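Pre-mRNA splicing helicase-like protein (Chaetomium thermophilum, PDB 4RVQ) is a Brr2-type spliceosomal helicase whose noncanonical PWI domain probably serves protein or RNA interactions during pre-mRNA splicing. Local coordinates at residues Trp23-Tyr32 and Phe74-Leu85. Sequence-based numbering, arbitrary orientation. Where two conformers were deposited one is given.
Sequences WLQRQIGRVY and FDYEHHELVQKL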
loop_
_atom_site.group_PDB
_atom_site.type_symbol
_atom_site.label_atom_id
_atom_site.label_comp_id
_atom_site.label_asym_id
_atom_site.label_seq_id
_atom_site.Cartn_x
_atom_site.Cartn_y
_atom_site.Cartn_z
ATOM N N TRP A 23 -0.039 7.612 4.131
ATOM C CA TRP A 23 1.064 7.352 3.215
ATOM C C TRP A 23 0.572 7.126 1.797
ATOM O O TRP A 23 1.100 7.699 0.847
ATOM C CB TRP A 23 1.839 6.126 3.729
ATOM C CG TRP A 23 3.038 5.739 2.850
ATOM C CD1 TRP A 23 4.326 6.201 2.986
ATOM C CD2 TRP A 23 3.033 4.892 1.699
ATOM N NE1 TRP A 23 5.126 5.655 2.009
ATOM C CE2 TRP A 23 4.353 4.863 1.192
ATOM C CE3 TRP A 23 2.061 4.144 1.051
ATOM C CZ2 TRP A 23 4.715 4.099 0.083
ATOM C CZ3 TRP A 23 2.430 3.383 -0.073
ATOM C CH2 TRP A 23 3.733 3.383 -0.533
ATOM N N LEU A 24 -0.441 6.274 1.644
ATOM C CA LEU A 24 -0.934 5.954 0.306
ATOM C C LEU A 24 -1.491 7.202 -0.364
ATOM O O LEU A 24 -1.213 7.494 -1.540
ATOM C CB LEU A 24 -1.956 4.839 0.367
ATOM C CG LEU A 24 -2.610 4.482 -0.968
ATOM C CD1 LEU A 24 -1.583 4.062 -2.020
ATOM C CD2 LEU A 24 -3.663 3.431 -0.780
ATOM N N GLN A 25 -2.334 7.951 0.370
ATOM C CA GLN A 25 -2.917 9.167 -0.155
ATOM C C GLN A 25 -1.838 10.137 -0.602
ATOM O O GLN A 25 -1.987 10.820 -1.626
ATOM C CB GLN A 25 -3.849 9.771 0.887
ATOM C CG GLN A 25 -4.624 10.930 0.316
ATOM C CD GLN A 25 -5.726 11.443 1.218
ATOM O OE1 GLN A 25 -6.182 10.745 2.112
ATOM N NE2 GLN A 25 -6.159 12.652 0.962
ATOM N N ARG A 26 -0.737 10.244 0.152
ATOM C CA ARG A 26 0.359 11.131 -0.249
ATOM C C ARG A 26 1.044 10.655 -1.496
ATOM O O ARG A 26 1.413 11.473 -2.337
ATOM C CB ARG A 26 1.440 11.303 0.803
ATOM C CG ARG A 26 1.048 12.122 1.949
ATOM C CD ARG A 26 2.265 12.547 2.794
ATOM N NE ARG A 26 3.080 11.422 3.253
ATOM C CZ ARG A 26 2.769 10.613 4.263
ATOM N NH1 ARG A 26 1.667 10.796 4.976
ATOM N NH2 ARG A 26 3.568 9.603 4.569
ATOM N N GLN A 27 1.202 9.342 -1.665
ATOM C CA GLN A 27 1.823 8.890 -2.911
ATOM C C GLN A 27 0.926 9.226 -4.089
ATOM O O GLN A 27 1.401 9.664 -5.135
ATOM C CB GLN A 27 2.087 7.393 -2.909
ATOM C CG GLN A 27 2.766 6.843 -1.700
ATOM C CD GLN A 27 3.903 7.728 -1.217
ATOM O OE1 GLN A 27 4.873 7.944 -1.952
ATOM N NE2 GLN A 27 3.808 8.233 0.020
ATOM N N ILE A 28 -0.373 9.002 -3.950
ATOM C CA ILE A 28 -1.318 9.285 -5.012
ATOM C C ILE A 28 -1.424 10.789 -5.246
ATOM O O ILE A 28 -1.513 11.244 -6.396
ATOM C CB ILE A 28 -2.671 8.686 -4.626
ATOM C CG1 ILE A 28 -2.572 7.156 -4.656
ATOM C CG2 ILE A 28 -3.777 9.234 -5.535
ATOM C CD1 ILE A 28 -3.858 6.440 -4.198
ATOM N N GLY A 29 -1.361 11.567 -4.172
ATOM C CA GLY A 29 -1.504 13.008 -4.262
ATOM C C GLY A 29 -0.391 13.698 -5.034
ATOM O O GLY A 29 -0.540 14.834 -5.518
ATOM N N ARG A 30 0.769 13.067 -5.145
ATOM C CA ARG A 30 1.828 13.638 -5.959
ATOM C C ARG A 30 1.465 13.660 -7.422
ATOM O O ARG A 30 1.966 14.502 -8.153
ATOM C CB ARG A 30 3.090 12.846 -5.776
ATOM C CG ARG A 30 3.635 13.045 -4.403
ATOM C CD ARG A 30 5.132 12.889 -4.326
ATOM N NE ARG A 30 5.533 12.848 -2.927
ATOM C CZ ARG A 30 5.592 11.729 -2.202
ATOM N NH1 ARG A 30 5.292 10.556 -2.760
ATOM N NH2 ARG A 30 5.936 11.770 -0.916
ATOM N N VAL A 31 0.583 12.746 -7.844
ATOM C CA VAL A 31 0.094 12.657 -9.213
ATOM C C VAL A 31 -1.272 13.352 -9.370
ATOM O O VAL A 31 -1.558 13.898 -10.433
ATOM C CB VAL A 31 -0.073 11.161 -9.655
ATOM C CG1 VAL A 31 -0.736 11.089 -11.009
ATOM C CG2 VAL A 31 1.217 10.413 -9.629
ATOM N N TYR A 32 -2.105 13.300 -8.337
ATOM C CA TYR A 32 -3.452 13.850 -8.343
ATOM C C TYR A 32 -3.563 14.838 -7.187
ATOM O O TYR A 32 -3.942 14.470 -6.076
ATOM C CB TYR A 32 -4.483 12.726 -8.172
ATOM C CG TYR A 32 -4.456 11.746 -9.325
ATOM C CD1 TYR A 32 -5.078 12.047 -10.525
ATOM C CD2 TYR A 32 -3.758 10.558 -9.237
ATOM C CE1 TYR A 32 -5.009 11.173 -11.608
ATOM C CE2 TYR A 32 -3.692 9.681 -10.303
ATOM C CZ TYR A 32 -4.294 9.995 -11.479
ATOM O OH TYR A 32 -4.226 9.128 -12.542
ATOM N N PHE A 74 -5.099 4.729 -12.394
ATOM C CA PHE A 74 -4.021 5.685 -12.600
ATOM C C PHE A 74 -3.959 6.147 -14.072
ATOM O O PHE A 74 -2.915 6.622 -14.524
ATOM C CB PHE A 74 -2.692 5.100 -12.102
ATOM C CG PHE A 74 -2.568 5.119 -10.589
ATOM C CD1 PHE A 74 -3.040 4.059 -9.812
ATOM C CD2 PHE A 74 -1.998 6.210 -9.941
ATOM C CE1 PHE A 74 -2.944 4.119 -8.424
ATOM C CE2 PHE A 74 -1.890 6.257 -8.565
ATOM C CZ PHE A 74 -2.359 5.222 -7.813
ATOM N N ASP A 75 -5.073 6.018 -14.799
ATOM C CA ASP A 75 -5.166 6.620 -16.139
ATOM C C ASP A 75 -4.095 6.120 -17.115
ATOM O O ASP A 75 -3.695 6.835 -18.057
ATOM C CB ASP A 75 -5.145 8.144 -16.037
ATOM C CG ASP A 75 -6.323 8.670 -15.264
ATOM O OD1 ASP A 75 -7.459 8.219 -15.534
ATOM O OD2 ASP A 75 -6.138 9.544 -14.391
ATOM N N TYR A 76 -3.686 4.871 -16.917
ATOM C CA TYR A 76 -2.757 4.174 -17.831
ATOM C C TYR A 76 -1.414 4.874 -17.875
ATOM O O TYR A 76 -0.632 4.673 -18.824
ATOM C CB TYR A 76 -3.396 4.006 -19.215
ATOM C CG TYR A 76 -4.761 3.364 -19.163
ATOM C CD1 TYR A 76 -4.911 2.078 -18.710
ATOM C CD2 TYR A 76 -5.909 4.081 -19.480
ATOM C CE1 TYR A 76 -6.126 1.495 -18.603
ATOM C CE2 TYR A 76 -7.143 3.497 -19.389
ATOM C CZ TYR A 76 -7.257 2.212 -18.937
ATOM O OH TYR A 76 -8.477 1.597 -18.863
ATOM N N GLU A 77 -1.105 5.597 -16.805
ATOM C CA GLU A 77 0.183 6.188 -16.648
ATOM C C GLU A 77 0.697 5.869 -15.236
ATOM O O GLU A 77 0.086 5.158 -14.470
ATOM C CB GLU A 77 0.132 7.687 -16.890
ATOM C CG GLU A 77 -0.140 8.011 -18.358
ATOM C CD GLU A 77 -0.541 9.435 -18.599
ATOM O OE1 GLU A 77 -0.652 10.207 -17.628
ATOM O OE2 GLU A 77 -0.747 9.774 -19.771
ATOM N N HIS A 78 1.877 6.367 -14.925
ATOM C CA HIS A 78 2.361 6.193 -13.563
ATOM C C HIS A 78 2.571 4.671 -13.281
ATOM O O HIS A 78 2.304 4.234 -12.160
ATOM C CB HIS A 78 1.354 6.818 -12.527
ATOM C CG HIS A 78 0.749 8.126 -12.966
ATOM N ND1 HIS A 78 1.506 9.254 -13.184
ATOM C CD2 HIS A 78 -0.525 8.469 -13.293
ATOM C CE1 HIS A 78 0.733 10.238 -13.604
ATOM N NE2 HIS A 78 -0.508 9.789 -13.676
ATOM N N HIS A 79 3.020 3.879 -14.255
ATOM C CA HIS A 79 3.156 2.439 -14.032
ATOM C C HIS A 79 4.118 2.096 -12.890
ATOM O O HIS A 79 3.930 1.112 -12.175
ATOM C CB HIS A 79 3.560 1.666 -15.310
ATOM C CG HIS A 79 3.327 0.210 -15.154
ATOM N ND1 HIS A 79 2.107 -0.379 -15.414
ATOM C CD2 HIS A 79 4.114 -0.755 -14.623
ATOM C CE1 HIS A 79 2.180 -1.666 -15.107
ATOM N NE2 HIS A 79 3.390 -1.922 -14.646
ATOM N N GLU A 80 5.154 2.889 -12.718
ATOM C CA GLU A 80 6.084 2.625 -11.617
ATOM C C GLU A 80 5.370 2.699 -10.258
ATOM O O GLU A 80 5.627 1.891 -9.359
ATOM C CB GLU A 80 7.296 3.558 -11.663
ATOM C CG GLU A 80 8.228 3.282 -12.842
ATOM C CD GLU A 80 9.568 3.973 -12.709
ATOM O OE1 GLU A 80 9.763 4.765 -11.767
ATOM O OE2 GLU A 80 10.440 3.708 -13.559
ATOM N N LEU A 81 4.463 3.659 -10.097
ATOM C CA LEU A 81 3.705 3.770 -8.850
ATOM C C LEU A 81 2.785 2.568 -8.733
ATOM O O LEU A 81 2.680 1.944 -7.669
ATOM C CB LEU A 81 2.958 5.097 -8.806
ATOM C CG LEU A 81 2.034 5.265 -7.603
ATOM C CD1 LEU A 81 2.782 5.074 -6.287
ATOM C CD2 LEU A 81 1.439 6.656 -7.625
ATOM N N VAL A 82 2.100 2.227 -9.827
ATOM C CA VAL A 82 1.244 1.054 -9.833
ATOM C C VAL A 82 2.008 -0.194 -9.337
ATOM O O VAL A 82 1.553 -0.913 -8.440
ATOM C CB VAL A 82 0.688 0.797 -11.241
ATOM C CG1 VAL A 82 -0.003 -0.540 -11.289
ATOM C CG2 VAL A 82 -0.274 1.901 -11.638
ATOM N N GLN A 83 3.182 -0.457 -9.913
ATOM C CA GLN A 83 3.965 -1.672 -9.532
ATOM C C GLN A 83 4.434 -1.566 -8.105
ATOM O O GLN A 83 4.442 -2.554 -7.409
ATOM C CB GLN A 83 5.227 -2.036 -10.399
ATOM C CG GLN A 83 6.094 -3.365 -9.895
ATOM C CD GLN A 83 7.260 -3.835 -10.879
ATOM O OE1 GLN A 83 7.450 -3.198 -11.925
ATOM N NE2 GLN A 83 8.090 -4.928 -10.510
ATOM N N LYS A 84 4.856 -0.382 -7.667
ATOM C CA LYS A 84 5.277 -0.235 -6.274
ATOM C C LYS A 84 4.155 -0.637 -5.308
ATOM O O LYS A 84 4.382 -1.300 -4.295
ATOM C CB LYS A 84 5.717 1.204 -6.004
ATOM C CG LYS A 84 6.142 1.475 -4.584
ATOM C CD LYS A 84 6.805 2.824 -4.425
ATOM C CE LYS A 84 7.249 3.130 -3.049
ATOM N NZ LYS A 84 7.635 4.566 -2.995
ATOM N N LEU A 85 2.934 -0.205 -5.619
ATOM C CA LEU A 85 1.815 -0.532 -4.760
ATOM C C LEU A 85 1.519 -2.035 -4.764
ATOM O O LEU A 85 1.295 -2.663 -3.748
ATOM C CB LEU A 85 0.573 0.271 -5.168
ATOM C CG LEU A 85 0.730 1.793 -4.995
ATOM C CD1 LEU A 85 -0.576 2.467 -5.411
ATOM C CD2 LEU A 85 1.139 2.199 -3.580
HETATM O O HOH W 1 5.590 6.002 -3.701
#
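L85 packs its CD2 methyl against L24 CD1 at 3.6 Å and also touches W23 CZ3, forming the tight inner part of the contact. With CG anti to the backbone N (chi1 -180°), the far rim of the W23 indole comes alongside L85. Further along, in the conformer given for F74, I28 CG1 meets the ring edge, 3.7 Å from F74 CZ, and F74 CD2 lies at the edge of the Y32 ring, 3.9 Å from CE2. The axes of 23-29 and 79-85 run nearly antiparallel (165°) but 11.6 Å apart, and L81 bridges the gap, its CD2 3.9 Å from Q27 O, within the all-helical PWI-like bundle; helix 35-50 backs L24 and I28, and V92 of helix 89-99 touches W23 and L24. Toward solvent the links become polar. In its modelled conformer Q27, bent at chi2 (-42°), sends NE2 back to W23 O, while its OE1 takes R30 NH1 from above the carbonyl plane and a water that bridges to K84 NZ, 4.5 Å from OE1. V31 CG1 lies over one face of the H78 ring as modelled. At the far end Y32 OH donates to D75 OD2 (2.7 Å) from above the carboxylate plane; D75, with positive phi, is the C-prime residue of the Schellman motif ending helix 63-73.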